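Side-chain contacts in CBIX (Paracoccus pantotrophus, PDB 4CCS), which acts as the terminal enzyme of siroheme biosynthesis in denitrifying bacteria, probably as a chelatase that inserts iron into sirohydrochlorin: residues A[42-47]-A[72-77]; A[103-108]-A[176-181]; A[3-8]-A[221-226]. All coordinates share one frame; numbering follows the deposited sequence.

Overall arrangement
The three contacts show how a two-sheet alpha/beta chain varies its helix packing with place. Interactions 2 and 3 are buried and carried by aliphatic side chains: each packs those of a helix on those of a strand, but of different parallel sheets, with the centres of the two contacts about 25 Å apart. Interaction 1 is only partly buried, where the loop after strand 38-43 meets helix 68-80, and there a leucine faces both a second leucine and an arginine held by a glutamate. Interactions 1 and 3 share a sheet, for strands 38-43 and 4-9 are neighbours, joined by a probable hydrogen bond from Ala42 N to Ile7 O and by packing of Leu44 on Val8. Interaction 2 lies across the chain's centre from interaction 1.

Interaction 1: A[42-47]-A[72-77]; sequences ATLAMP and SELPRR
Leu44 meets the helical segment 72-77 through a single methyl, CD1, which sits against one apolar and one charged partner. The apolar contact is with Leu74, CD1 of Leu44 lying 4.3 Å from CD1 of Leu74. With CG placed anti to its own carbonyl carbon (chi1 -63°), Leu44 extends from the turn toward the helix. The end of Leu74 comes nearer than the start of its side chain would suggest, and Phe69 of the same helix touches both leucines.

The charged partner is Arg77, whose NH1 lies 4.1 Å from CD1 of Leu44. The methyl meets the guanidinium obliquely, a van der Waals contact with a group whose NE and NH2 are turned to Glu73. Both go to one oxygen, with NE 2.8 Å from OE2 of Glu73 and that oxygen in the guanidinium plane. The two nitrogens come to the anti side of OE2 and Arg76 NH2 to its syn side, all tilted out of the carboxylate plane. Arg76 also gives its NE to OE1, but it is poorly ordered and its hold less certain. The Arg77 bonds would probably favour the ionised form of the buried glutamate and fix the rotation of the guanidinium beside Leu44.

The turn in 42-47 is held by one side-chain and one backbone bond: Thr43 OG1 accepts from Ala45 N at 3.2 Å, an ST turn, and Met46 N bonds to Thr43 O, closing a type I turn. The whole is a loop-to-helix contact at the C-terminal end of a parallel strand, an edge strand of its sheet within this alpha/beta chelatase-family protein.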
# COMPACT_ATOMS: atom_id res chain seq x y z
N ALA A 42 3.11 -1.00 14.39
CA ALA A 42 2.37 0.08 15.06
C ALA A 42 1.46 0.83 14.11
O ALA A 42 1.78 1.01 12.93
CB ALA A 42 3.36 1.07 15.69
N THR A 43 0.32 1.28 14.63
CA THR A 43 -0.60 2.14 13.89
C THR A 43 -0.56 3.49 14.57
O THR A 43 -0.61 3.56 15.80
CB THR A 43 -2.03 1.60 13.79
OG1 THR A 43 -2.81 2.61 13.14
CG2 THR A 43 -2.65 1.27 15.16
N LEU A 44 -0.51 4.57 13.77
CA LEU A 44 -0.52 5.93 14.30
C LEU A 44 -1.87 6.28 14.94
O LEU A 44 -1.98 7.33 15.59
CB LEU A 44 -0.07 6.95 13.24
CG LEU A 44 1.39 6.79 12.74
CD1 LEU A 44 1.70 7.78 11.65
CD2 LEU A 44 2.41 6.91 13.89
N ALA A 45 -2.90 5.39 14.82
CA ALA A 45 -4.21 5.62 15.48
C ALA A 45 -4.08 5.30 16.99
O ALA A 45 -4.93 5.70 17.78
CB ALA A 45 -5.29 4.74 14.86
N MET A 46 -3.01 4.57 17.38
CA MET A 46 -2.79 4.17 18.76
C MET A 46 -1.94 5.22 19.47
O MET A 46 -0.85 5.55 18.97
CB MET A 46 -2.14 2.76 18.79
CG MET A 46 -2.10 2.11 20.16
SD MET A 46 -3.74 1.82 20.87
CE MET A 46 -4.20 0.27 20.10
N PRO A 47 -2.42 5.78 20.62
CA PRO A 47 -1.58 6.74 21.35
C PRO A 47 -0.33 5.99 21.85
O PRO A 47 -0.43 4.80 22.21
CB PRO A 47 -2.46 7.25 22.51
CG PRO A 47 -3.69 6.42 22.48
CD PRO A 47 -3.82 5.85 21.10
N SER A 72 8.41 15.73 7.16
CA SER A 72 8.25 16.63 8.30
C SER A 72 7.42 16.10 9.48
O SER A 72 7.88 16.22 10.62
CB SER A 72 7.67 17.96 7.84
OG SER A 72 8.45 18.53 6.80
N GLU A 73 6.21 15.55 9.23
CA GLU A 73 5.31 15.08 10.29
C GLU A 73 5.85 13.88 11.07
O GLU A 73 5.99 13.97 12.29
CB GLU A 73 3.89 14.82 9.76
CG GLU A 73 2.83 14.60 10.84
CD GLU A 73 2.61 15.68 11.89
OE1 GLU A 73 3.17 16.80 11.76
OE2 GLU A 73 1.87 15.40 12.86
N LEU A 74 6.11 12.75 10.38
CA LEU A 74 6.64 11.53 10.99
C LEU A 74 7.96 11.82 11.75
O LEU A 74 8.06 11.35 12.88
CB LEU A 74 6.75 10.37 9.98
CG LEU A 74 6.99 8.95 10.51
CD1 LEU A 74 5.92 8.50 11.50
CD2 LEU A 74 7.06 7.96 9.36
N PRO A 75 8.92 12.67 11.22
CA PRO A 75 10.11 13.00 12.01
C PRO A 75 9.78 13.80 13.28
O PRO A 75 10.44 13.60 14.30
CB PRO A 75 10.96 13.83 11.04
CG PRO A 75 10.59 13.34 9.72
CD PRO A 75 9.13 13.02 9.80
N ARG A 76 8.74 14.66 13.24
CA ARG A 76 8.28 15.46 14.38
C ARG A 76 7.64 14.54 15.44
O ARG A 76 8.00 14.64 16.61
CB ARG A 76 7.30 16.56 13.92
CG ARG A 76 6.95 17.59 14.99
CD ARG A 76 5.69 18.37 14.64
NE ARG A 76 4.49 17.54 14.69
CZ ARG A 76 3.70 17.41 15.75
NH1 ARG A 76 3.98 18.05 16.88
NH2 ARG A 76 2.63 16.63 15.70
N ARG A 77 6.75 13.62 15.01
CA ARG A 77 6.11 12.64 15.90
C ARG A 77 7.11 11.63 16.51
O ARG A 77 6.80 11.03 17.55
CB ARG A 77 4.96 11.91 15.18
CG ARG A 77 3.65 12.68 15.24
CD ARG A 77 2.50 11.91 14.63
NE ARG A 77 1.62 12.81 13.89
CZ ARG A 77 0.50 12.44 13.27
NH1 ARG A 77 0.11 11.17 13.30
NH2 ARG A 77 -0.23 13.33 12.62

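Interaction 2: A[103-108]-A[176-181]; sequences LALIAQ and ICLPLF
Ile106 and Leu178 meet at a slant, the delta methyl of the isoleucine touching one branch of the leucine. CD1 of Ile106 lies 3.8 Å from CD2 of Leu178 and 4.1 Å from its CB, so the methyl rests against both the base and one tip of the leucine. Leu178 carries CG anti to its backbone N (chi1 176°) and starts out toward the helix. Ile106 begins more along the interface, and it is the far end of its chain that closes on the strand.

The second isoleucine, Ile176, approaches from one side of this pair. Its CG2 is 4.3 Å from CG1 of Ile106, while its CD1 reaches past to the helix backbone and lies 3.8 Å from Ile106 O. Ile106 is therefore bordered by both strand residues. Leu105 adds a looser touch, CD1 to CD1 of Leu178 at 4.4 Å.

Around this layer Leu122 of the neighbouring strand touches both isoleucines, and Cys102 of the same helix packs on Leu178. A bound D-malate touches Leu103, a neighbour on helix 98-113. The axes of helix 103-108 and strand 176-179 come within 9.7 Å, their directions 147° from one another, roughly antiparallel but clearly skewed. Every second side chain of the strand, Ile176 and Leu178, faces the helix, with Cys177 between them pointing away, as in the helix-to-sheet layer of an alpha/beta fold.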
# COMPACT_ATOMS: atom_id res chain seq x y z
N LEU A 103 1.83 -7.22 -10.78
CA LEU A 103 1.77 -8.05 -11.99
C LEU A 103 1.45 -9.51 -11.68
O LEU A 103 0.58 -10.08 -12.33
CB LEU A 103 3.06 -7.91 -12.84
CG LEU A 103 3.07 -8.65 -14.20
CD1 LEU A 103 1.96 -8.16 -15.12
CD2 LEU A 103 4.43 -8.51 -14.90
N ALA A 104 2.10 -10.10 -10.66
CA ALA A 104 1.85 -11.49 -10.28
C ALA A 104 0.39 -11.67 -9.80
O ALA A 104 -0.26 -12.65 -10.17
CB ALA A 104 2.81 -11.90 -9.19
N LEU A 105 -0.14 -10.72 -9.00
CA LEU A 105 -1.52 -10.82 -8.51
C LEU A 105 -2.53 -10.76 -9.66
O LEU A 105 -3.46 -11.57 -9.71
CB LEU A 105 -1.83 -9.71 -7.49
CG LEU A 105 -1.17 -9.84 -6.12
CD1 LEU A 105 -1.26 -8.52 -5.38
CD2 LEU A 105 -1.83 -10.97 -5.28
N ILE A 106 -2.32 -9.83 -10.60
CA ILE A 106 -3.20 -9.66 -11.76
C ILE A 106 -3.13 -10.87 -12.72
O ILE A 106 -4.17 -11.34 -13.20
CB ILE A 106 -2.91 -8.30 -12.45
CG1 ILE A 106 -3.51 -7.15 -11.60
CG2 ILE A 106 -3.46 -8.26 -13.86
CD1 ILE A 106 -2.90 -5.81 -11.86
N ALA A 107 -1.90 -11.38 -12.97
CA ALA A 107 -1.69 -12.56 -13.82
C ALA A 107 -2.37 -13.79 -13.20
O ALA A 107 -3.07 -14.51 -13.91
CB ALA A 107 -0.20 -12.81 -14.03
N GLN A 108 -2.21 -13.99 -11.88
CA GLN A 108 -2.86 -15.10 -11.14
C GLN A 108 -4.40 -14.99 -11.26
O GLN A 108 -5.07 -15.99 -11.57
CB GLN A 108 -2.43 -15.10 -9.65
CG GLN A 108 -3.04 -16.23 -8.80
CD GLN A 108 -3.56 -15.87 -7.41
OE1 GLN A 108 -3.17 -14.87 -6.78
NE2 GLN A 108 -4.44 -16.72 -6.87
N ILE A 176 -10.02 -6.29 -14.62
CA ILE A 176 -9.57 -6.57 -13.26
C ILE A 176 -9.21 -5.25 -12.61
O ILE A 176 -8.41 -4.49 -13.17
CB ILE A 176 -8.36 -7.56 -13.21
CG1 ILE A 176 -8.70 -8.96 -13.76
CG2 ILE A 176 -7.77 -7.66 -11.81
CD1 ILE A 176 -7.50 -9.80 -14.16
N CYS A 177 -9.76 -5.02 -11.41
CA CYS A 177 -9.42 -3.87 -10.59
C CYS A 177 -8.56 -4.32 -9.39
O CYS A 177 -8.98 -5.16 -8.58
CB CYS A 177 -10.67 -3.12 -10.13
SG CYS A 177 -10.33 -1.73 -9.04
N LEU A 178 -7.36 -3.74 -9.27
CA LEU A 178 -6.46 -3.97 -8.15
C LEU A 178 -6.44 -2.71 -7.26
O LEU A 178 -6.01 -1.64 -7.73
CB LEU A 178 -5.03 -4.28 -8.66
CG LEU A 178 -3.96 -4.46 -7.57
CD1 LEU A 178 -4.31 -5.64 -6.60
CD2 LEU A 178 -2.60 -4.66 -8.20
N PRO A 179 -6.87 -2.82 -5.98
CA PRO A 179 -6.83 -1.67 -5.06
C PRO A 179 -5.40 -1.49 -4.56
O PRO A 179 -4.84 -2.37 -3.90
CB PRO A 179 -7.78 -2.07 -3.92
CG PRO A 179 -8.67 -3.12 -4.51
CD PRO A 179 -7.75 -3.88 -5.45
N LEU A 180 -4.81 -0.34 -4.89
CA LEU A 180 -3.45 -0.03 -4.51
C LEU A 180 -3.46 0.64 -3.13
O LEU A 180 -3.31 1.85 -3.03
CB LEU A 180 -2.78 0.80 -5.62
CG LEU A 180 -1.26 0.87 -5.59
CD1 LEU A 180 -0.66 -0.43 -6.11
CD2 LEU A 180 -0.78 2.06 -6.44
N PHE A 181 -3.71 -0.19 -2.08
CA PHE A 181 -3.78 0.23 -0.68
C PHE A 181 -2.84 -0.66 0.16
O PHE A 181 -2.80 -1.88 -0.03
CB PHE A 181 -5.22 0.11 -0.15
CG PHE A 181 -6.18 1.14 -0.72
CD1 PHE A 181 -6.74 0.97 -1.98
CD2 PHE A 181 -6.48 2.29 0.00
CE1 PHE A 181 -7.60 1.94 -2.52
CE2 PHE A 181 -7.37 3.24 -0.52
CZ PHE A 181 -7.92 3.06 -1.77

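Interaction 3: A[3-8]-A[221-226]; sequences RNVLIV and ESIKAA
Val5 and Ile223 reach toward each other tip to tip, strand 4-9 offering both methyls of the valine to the isoleucine of helix 215-226. CG1 of Val5 lies 3.7 Å from CD1 of Ile223 and 4.0 Å from its CG1, while CG2 of Val5 lies 3.8 Å from CG2 of Ile223. The two branches of the valine thus each have a branch of the isoleucine to rest on.

The torsions account for this pairing. In Val5, CG1 stands anti to the backbone N (chi1 -179°), and CG2 stands anti to the carbonyl carbon, which spreads the two methyls toward the helix. In Ile223 the ethyl branch lies beside the backbone N, with CG2 anti to that nitrogen, and chi2, at 161°, stretches the chain out to CD1.

That extended end also meets Ile7, CD1 of Ile223 to CD1 of Ile7 at 3.9 Å, the two side chains crossing at about a right angle. Ile7 is folded back, its chi2 of -51° bending CD1 round, and its end comes closer to the helix than its start. Replacing Ile223 by an alanine would probably leave the methyls of Val5 and the CD1 of Ile7 without this partner and open a gap between helix and sheet.

Ile7 also packs on Val39 and Tyr60, which come from the two strands flanking 4-9. Ser222, the residue before Ile223, hydrogen-bonds through OG to Asp95. The segments lie near the two ends of the chain: the C-terminal helix crosses back to pack on the first strand of the chain, an inner strand of the N-terminal parallel sheet, consistent with the two-domain chelatase fold.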
# COMPACT_ATOMS: atom_id res chain seq x y z
N ARG A 3 19.04 -2.90 14.03
CA ARG A 3 18.46 -3.97 14.84
C ARG A 3 16.97 -3.71 15.15
O ARG A 3 16.15 -4.55 14.86
CB ARG A 3 19.30 -4.24 16.10
CG ARG A 3 18.73 -5.30 17.03
CD ARG A 3 19.50 -6.61 17.00
NE ARG A 3 19.03 -7.54 18.02
CZ ARG A 3 19.47 -7.57 19.28
NH1 ARG A 3 20.41 -6.71 19.68
NH2 ARG A 3 18.98 -8.45 20.14
N ASN A 4 16.62 -2.55 15.71
CA ASN A 4 15.21 -2.25 16.02
C ASN A 4 14.47 -1.76 14.76
O ASN A 4 14.92 -0.81 14.12
CB ASN A 4 15.11 -1.21 17.14
CG ASN A 4 15.03 -1.77 18.54
OD1 ASN A 4 14.87 -2.97 18.77
ND2 ASN A 4 15.08 -0.88 19.53
N VAL A 5 13.36 -2.43 14.40
CA VAL A 5 12.54 -2.04 13.23
C VAL A 5 11.06 -1.89 13.60
O VAL A 5 10.47 -2.81 14.16
CB VAL A 5 12.74 -2.98 11.99
CG1 VAL A 5 11.90 -2.53 10.79
CG2 VAL A 5 14.22 -3.07 11.59
N LEU A 6 10.47 -0.76 13.22
CA LEU A 6 9.05 -0.52 13.45
C LEU A 6 8.33 -0.30 12.11
O LEU A 6 8.70 0.60 11.36
CB LEU A 6 8.88 0.67 14.42
CG LEU A 6 7.50 0.93 15.06
CD1 LEU A 6 6.97 -0.32 15.81
CD2 LEU A 6 7.58 2.10 16.02
N ILE A 7 7.35 -1.17 11.80
CA ILE A 7 6.49 -1.09 10.60
C ILE A 7 5.32 -0.21 11.05
O ILE A 7 4.60 -0.58 11.98
CB ILE A 7 6.00 -2.48 10.12
CG1 ILE A 7 7.16 -3.51 9.96
CG2 ILE A 7 5.16 -2.37 8.84
CD1 ILE A 7 8.39 -3.16 9.15
N VAL A 8 5.18 0.96 10.42
CA VAL A 8 4.20 1.97 10.83
C VAL A 8 3.10 2.19 9.80
O VAL A 8 3.39 2.49 8.64
CB VAL A 8 4.93 3.30 11.20
CG1 VAL A 8 3.94 4.41 11.56
CG2 VAL A 8 5.92 3.08 12.34
N GLU A 221 13.02 -7.64 2.54
CA GLU A 221 14.13 -7.33 1.63
C GLU A 221 14.50 -5.87 1.69
O GLU A 221 15.69 -5.56 1.65
CB GLU A 221 13.87 -7.80 0.17
CG GLU A 221 13.70 -9.31 0.04
CD GLU A 221 14.83 -10.21 0.53
OE1 GLU A 221 15.99 -9.75 0.56
OE2 GLU A 221 14.55 -11.38 0.86
N SER A 222 13.51 -4.97 1.88
CA SER A 222 13.74 -3.55 2.03
C SER A 222 14.44 -3.21 3.36
O SER A 222 15.27 -2.30 3.38
CB SER A 222 12.45 -2.76 1.84
OG SER A 222 12.08 -2.85 0.47
N ILE A 223 14.12 -3.94 4.45
CA ILE A 223 14.76 -3.77 5.76
C ILE A 223 16.24 -4.24 5.66
O ILE A 223 17.15 -3.48 6.01
CB ILE A 223 14.00 -4.53 6.89
CG1 ILE A 223 12.59 -3.91 7.15
CG2 ILE A 223 14.83 -4.54 8.19
CD1 ILE A 223 11.63 -4.84 7.90
N LYS A 224 16.46 -5.49 5.19
CA LYS A 224 17.77 -6.12 5.00
C LYS A 224 18.73 -5.23 4.19
O LYS A 224 19.90 -5.11 4.56
CB LYS A 224 17.63 -7.49 4.32
CG LYS A 224 17.19 -8.61 5.25
CD LYS A 224 17.32 -9.99 4.60
CE LYS A 224 16.04 -10.47 3.96
NZ LYS A 224 16.18 -11.86 3.45
N ALA A 225 18.21 -4.56 3.14
CA ALA A 225 18.97 -3.65 2.27
C ALA A 225 19.40 -2.38 3.00
O ALA A 225 20.41 -1.77 2.62
CB ALA A 225 18.14 -3.29 1.04
N ALA A 226 18.64 -1.95 4.03
CA ALA A 226 18.94 -0.74 4.80
C ALA A 226 19.85 -1.00 6.02
O ALA A 226 20.31 -0.04 6.65
CB ALA A 226 17.66 -0.06 5.23